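Monoamine oxidase regulatory protein, putative (Archaeoglobus fulgidus, PDB 1Q6W) is a putative monoamine oxidase regulatory protein of the MaoC-like hot-dog family, and probably hydrates or dehydrates acyl-CoA thioesters as its relatives do. Local coordinates at the interface of chains A and B. Numbering follows the deposited sequence. Chains: chain A/B, monoamine oxidase regulatory protein, putative.

Contact 1 and contact 2 belong to one two-fold symmetric interface of the deposited pair, probably the biological dimer of this fold, their C-alpha centres about 19 Å apart. They share no element: contact 1 pairs strand 92-103 of chain A with the same strand of chain B, whereas contact 2 sets strand 29-30 and helices 33-43 and 68-84 of chain A against the end of helix 33-43 and the following loop of chain B. Contact 1 thus joins the two sheets, and contact 2 holds the helix end and motif loop of one chain against the other. Contact 2 recurs with the chains exchanged, probably supporting both presumed active sites.

Contact 1: the interface of chains A and B. Residues chain A 96-101; chain B 98-103.
Strands 92-103 of the two chains run antiparallel edge to edge, as in the dimers of the hot-dog fold. Main-chain hydrogen bonds join them on both sides of the two-fold axis. A:Ile98 N donates to B:Val101 O over 3.2 Å, with 160° at the hydrogen, and B:Ile98 N donates to A:Val101 O over 3.3 Å. Both bonds reach a lone pair in the carbonyl plane. The reverse pairs, B:Val101 N to A:Ile98 O and A:Val101 N to B:Ile98 O, are weak because they are bent. Between them A:Lys99 and B:Lys99, both poorly ordered, leave the extended conformation, and their carbonyl oxygens are modelled too close to be meaningful.

Apolar side chains share one face of the joined sheet. A:Ile98 and B:Val101 lie alongside each other at their branch points, CB to CB 4.0 Å, and A:Val101 meets B:Ile98 in the same way, CB to CB 4.1 Å. In B:Val101, CG1 is anti to the backbone N (chi1 -175°), which turns CG2 toward the carbonyl oxygen of A:Ile98. B:Phe103 has CG anti to its own carbonyl carbon (chi1 -60°) and swings its ring back across the seam. Its CD1 lies 3.9 Å from CA of A:Gly97, where no side chain stands in the way. Farther along the ring, CE1 reaches CG1 of A:Ile98 at 4.2 Å, the two side chains crossing obliquely.

Charged side chains project from the opposite face. Within chain B, NE of the poorly ordered B:Arg102 forms a loose salt bridge to OD2 of B:Asp100 at 3.7 Å.

Backbone pairing and the apolar row together run the two sheets into one across the pair, probably the core of the biological dimer.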
# COMPACT_ATOMS: atom_id res chain seq x y z
N PHE A 96 0.52 9.98 -7.89
CA PHE A 96 0.59 11.13 -7.00
C PHE A 96 0.54 10.76 -5.52
O PHE A 96 1.47 11.07 -4.76
CB PHE A 96 -0.54 12.11 -7.33
CG PHE A 96 -0.15 13.53 -7.16
CD1 PHE A 96 0.76 14.12 -8.03
CD2 PHE A 96 -0.65 14.28 -6.10
CE1 PHE A 96 1.18 15.44 -7.85
CE2 PHE A 96 -0.24 15.60 -5.91
CZ PHE A 96 0.68 16.18 -6.79
N GLY A 97 -0.54 10.12 -5.09
CA GLY A 97 -0.65 9.75 -3.70
C GLY A 97 -1.89 8.93 -3.40
O GLY A 97 -2.72 8.64 -4.30
N ILE A 98 -2.02 8.52 -2.14
CA ILE A 98 -3.16 7.75 -1.69
C ILE A 98 -3.63 8.52 -0.47
O ILE A 98 -3.00 8.47 0.58
CB ILE A 98 -2.76 6.35 -1.27
CG1 ILE A 98 -2.01 5.68 -2.42
CG2 ILE A 98 -3.98 5.56 -0.91
CD1 ILE A 98 -1.60 4.27 -2.10
N LYS A 99 -4.74 9.23 -0.64
CA LYS A 99 -5.30 10.07 0.41
C LYS A 99 -6.05 9.36 1.51
O LYS A 99 -6.11 9.84 2.62
CB LYS A 99 -6.23 11.13 -0.19
CG LYS A 99 -6.61 12.23 0.76
CD LYS A 99 -7.45 13.28 0.04
CE LYS A 99 -7.85 14.41 0.99
NZ LYS A 99 -8.63 15.46 0.27
N ASP A 100 -6.64 8.22 1.22
CA ASP A 100 -7.35 7.55 2.29
C ASP A 100 -7.52 6.09 2.02
O ASP A 100 -7.80 5.68 0.89
CB ASP A 100 -8.72 8.17 2.50
CG ASP A 100 -9.61 7.30 3.37
OD1 ASP A 100 -10.04 6.23 2.90
OD2 ASP A 100 -9.86 7.69 4.53
N VAL A 101 -7.34 5.29 3.06
CA VAL A 101 -7.50 3.87 2.92
C VAL A 101 -8.15 3.40 4.19
O VAL A 101 -7.64 3.65 5.29
CB VAL A 101 -6.13 3.14 2.75
CG1 VAL A 101 -6.35 1.64 2.57
CG2 VAL A 101 -5.39 3.69 1.55
N ILE B 98 -4.63 3.94 6.56
CA ILE B 98 -3.49 4.71 6.12
C ILE B 98 -4.21 5.95 5.69
O ILE B 98 -5.13 5.87 4.88
CB ILE B 98 -2.80 4.11 4.91
CG1 ILE B 98 -2.41 2.66 5.22
CG2 ILE B 98 -1.59 4.94 4.54
CD1 ILE B 98 -1.88 1.94 4.02
N LYS B 99 -3.81 7.09 6.26
CA LYS B 99 -4.48 8.34 5.96
C LYS B 99 -3.82 9.12 4.85
O LYS B 99 -4.49 9.67 4.00
CB LYS B 99 -4.57 9.21 7.22
CG LYS B 99 -5.32 10.50 7.03
CD LYS B 99 -5.40 11.30 8.32
CE LYS B 99 -5.86 12.74 8.07
NZ LYS B 99 -7.15 12.78 7.32
N ASP B 100 -2.51 9.17 4.83
CA ASP B 100 -1.88 9.93 3.77
C ASP B 100 -0.61 9.29 3.34
O ASP B 100 0.22 8.88 4.16
CB ASP B 100 -1.63 11.37 4.23
CG ASP B 100 -0.46 12.02 3.50
OD1 ASP B 100 0.71 11.60 3.71
OD2 ASP B 100 -0.71 12.97 2.72
N VAL B 101 -0.46 9.17 2.03
CA VAL B 101 0.74 8.63 1.47
C VAL B 101 1.13 9.57 0.37
O VAL B 101 0.33 9.87 -0.51
CB VAL B 101 0.55 7.21 0.90
CG1 VAL B 101 1.89 6.67 0.43
CG2 VAL B 101 -0.02 6.28 1.95
N ARG B 102 2.37 10.05 0.44
CA ARG B 102 2.91 10.95 -0.57
C ARG B 102 4.17 10.37 -1.18
O ARG B 102 5.13 10.07 -0.47
CB ARG B 102 3.23 12.31 0.03
CG ARG B 102 2.02 13.16 0.32
CD ARG B 102 2.46 14.52 0.80
NE ARG B 102 1.35 15.47 0.88
CZ ARG B 102 1.49 16.76 1.16
NH1 ARG B 102 2.70 17.26 1.39
NH2 ARG B 102 0.43 17.55 1.21
N PHE B 103 4.15 10.19 -2.49
CA PHE B 103 5.30 9.67 -3.21
C PHE B 103 6.09 10.88 -3.66
O PHE B 103 5.77 11.52 -4.66
CB PHE B 103 4.82 8.81 -4.39
CG PHE B 103 3.97 7.65 -3.98
CD1 PHE B 103 2.60 7.63 -4.27
CD2 PHE B 103 4.52 6.59 -3.26
CE1 PHE B 103 1.78 6.58 -3.84
CE2 PHE B 103 3.72 5.53 -2.83
CZ PHE B 103 2.35 5.52 -3.12

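Contact 2: the interface of chains A and B. Residues chain A 29, 35, 74, 77-78, 81; chain B 42-45.
Strand 29-30 and helices 33-43 and 68-84 of chain A meet the C-terminal end of helix 33-43 of chain B and the loop after it. That loop opens the D-x-x-P-x-H hydratase motif of the MaoC family with B:Asp45, probably a catalytic aspartate.

A:Arg29 grips the helix-end carbonyl of B:Leu42 end-on. Its NH2 and NH1 donate hydrogen bonds to B:Leu42 O, over 3.0 Å and 3.2 Å, the NH1 bond lying nearly along the C=O axis and the oxygen close to the guanidinium plane. NH1 also makes a salt bridge with OD2 of A:Asp35 at 2.9 Å, so carboxylate and carbonyl both sit at the guanidinium edge. CD1 of A:Ile74 caps one face, 3.6 Å above the plane and toward the rim. The arginine starts from the crowded position between backbone N and carbonyl carbon (chi1 55°) and bends at chi3 (-88°) to bring its tip across. The carboxylate and the negative end of the helix dipole would both favour its positive charge. An alanine here would remove both bonds to the helix end and would probably loosen the motif loop and deprive A:Asp35 of this charge partner.

B:Leu42, CG anti to its backbone N (chi1 -180°), crosses A:Asp35 obliquely, with CD1 3.7 Å from OD2. Beyond it, A:Gly77 lets the loop lie against helix 68-84. CA of A:Gly77 is 3.7 Å from B:Thr43 O. CB of the poorly ordered B:Asp45 lies 3.9 Å from A:Gly77 CA. A:Gln81, extended beyond CG, points OE1 at B:Ala44 O, 2.9 Å away. Two acceptors clash there as modelled; turning the amide over would probably offer NE2 as a donor instead.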
# COMPACT_ATOMS: atom_id res chain seq x y z
N ARG A 29 -10.16 -12.32 -8.19
CA ARG A 29 -9.24 -13.41 -7.91
C ARG A 29 -9.31 -13.83 -6.43
O ARG A 29 -9.54 -13.00 -5.54
CB ARG A 29 -7.78 -13.07 -8.30
CG ARG A 29 -7.20 -11.81 -7.71
CD ARG A 29 -5.77 -11.60 -8.24
NE ARG A 29 -4.76 -12.26 -7.43
CZ ARG A 29 -3.47 -11.93 -7.40
NH1 ARG A 29 -2.63 -12.57 -6.62
NH2 ARG A 29 -3.03 -10.94 -8.16
N ASP A 35 -0.39 -16.23 -1.79
CA ASP A 35 -0.47 -14.78 -1.88
C ASP A 35 0.05 -14.16 -0.58
O ASP A 35 0.91 -13.26 -0.61
CB ASP A 35 -1.92 -14.33 -2.09
CG ASP A 35 -2.36 -14.39 -3.54
OD1 ASP A 35 -3.55 -14.66 -3.80
OD2 ASP A 35 -1.50 -14.16 -4.44
N ILE A 74 -3.13 -5.86 -4.51
CA ILE A 74 -3.81 -6.67 -5.50
C ILE A 74 -4.93 -5.87 -6.15
O ILE A 74 -5.13 -5.95 -7.35
CB ILE A 74 -4.36 -7.97 -4.89
CG1 ILE A 74 -3.18 -8.89 -4.49
CG2 ILE A 74 -5.26 -8.66 -5.92
CD1 ILE A 74 -3.60 -10.27 -3.97
N GLY A 77 -3.72 -3.32 -8.50
CA GLY A 77 -3.18 -4.09 -9.59
C GLY A 77 -4.20 -4.56 -10.58
O GLY A 77 -4.01 -4.39 -11.78
N MSE A 78 -5.29 -5.16 -10.12
CA MSE A 78 -6.26 -5.65 -11.07
C MSE A 78 -6.99 -4.52 -11.80
O MSE A 78 -7.54 -4.72 -12.88
CB MSE A 78 -7.23 -6.64 -10.41
CG MSE A 78 -7.96 -6.15 -9.18
SE MSE A 78 -9.01 -7.56 -8.34
CE MSE A 78 -8.19 -7.60 -6.60
N GLN A 81 -4.52 -3.32 -14.54
CA GLN A 81 -4.47 -4.32 -15.60
C GLN A 81 -5.47 -3.99 -16.71
O GLN A 81 -5.19 -4.22 -17.88
CB GLN A 81 -4.74 -5.70 -15.01
CG GLN A 81 -4.17 -6.83 -15.83
CD GLN A 81 -4.27 -8.16 -15.11
OE1 GLN A 81 -3.95 -8.26 -13.93
NE2 GLN A 81 -4.71 -9.19 -15.82
N LEU B 42 3.12 -10.64 -8.19
CA LEU B 42 2.11 -10.70 -7.14
C LEU B 42 0.84 -9.93 -7.45
O LEU B 42 -0.28 -10.42 -7.19
CB LEU B 42 2.68 -10.19 -5.83
CG LEU B 42 1.75 -10.19 -4.61
CD1 LEU B 42 1.27 -11.64 -4.31
CD2 LEU B 42 2.50 -9.60 -3.44
N THR B 43 1.00 -8.74 -8.00
CA THR B 43 -0.14 -7.89 -8.31
C THR B 43 -0.60 -8.00 -9.76
O THR B 43 -1.51 -7.29 -10.19
CB THR B 43 0.19 -6.41 -8.03
OG1 THR B 43 1.21 -5.99 -8.95
CG2 THR B 43 0.71 -6.23 -6.60
N ALA B 44 0.04 -8.90 -10.51
CA ALA B 44 -0.27 -9.11 -11.93
C ALA B 44 -0.39 -7.77 -12.63
O ALA B 44 -1.19 -7.61 -13.55
CB ALA B 44 -1.56 -9.89 -12.08
N ASP B 45 0.44 -6.82 -12.20
CA ASP B 45 0.44 -5.47 -12.75
C ASP B 45 1.79 -5.11 -13.36
O ASP B 45 2.74 -4.80 -12.66
CB ASP B 45 0.08 -4.48 -11.63
CG ASP B 45 0.18 -3.04 -12.06
OD1 ASP B 45 0.04 -2.15 -11.19
OD2 ASP B 45 0.39 -2.78 -13.26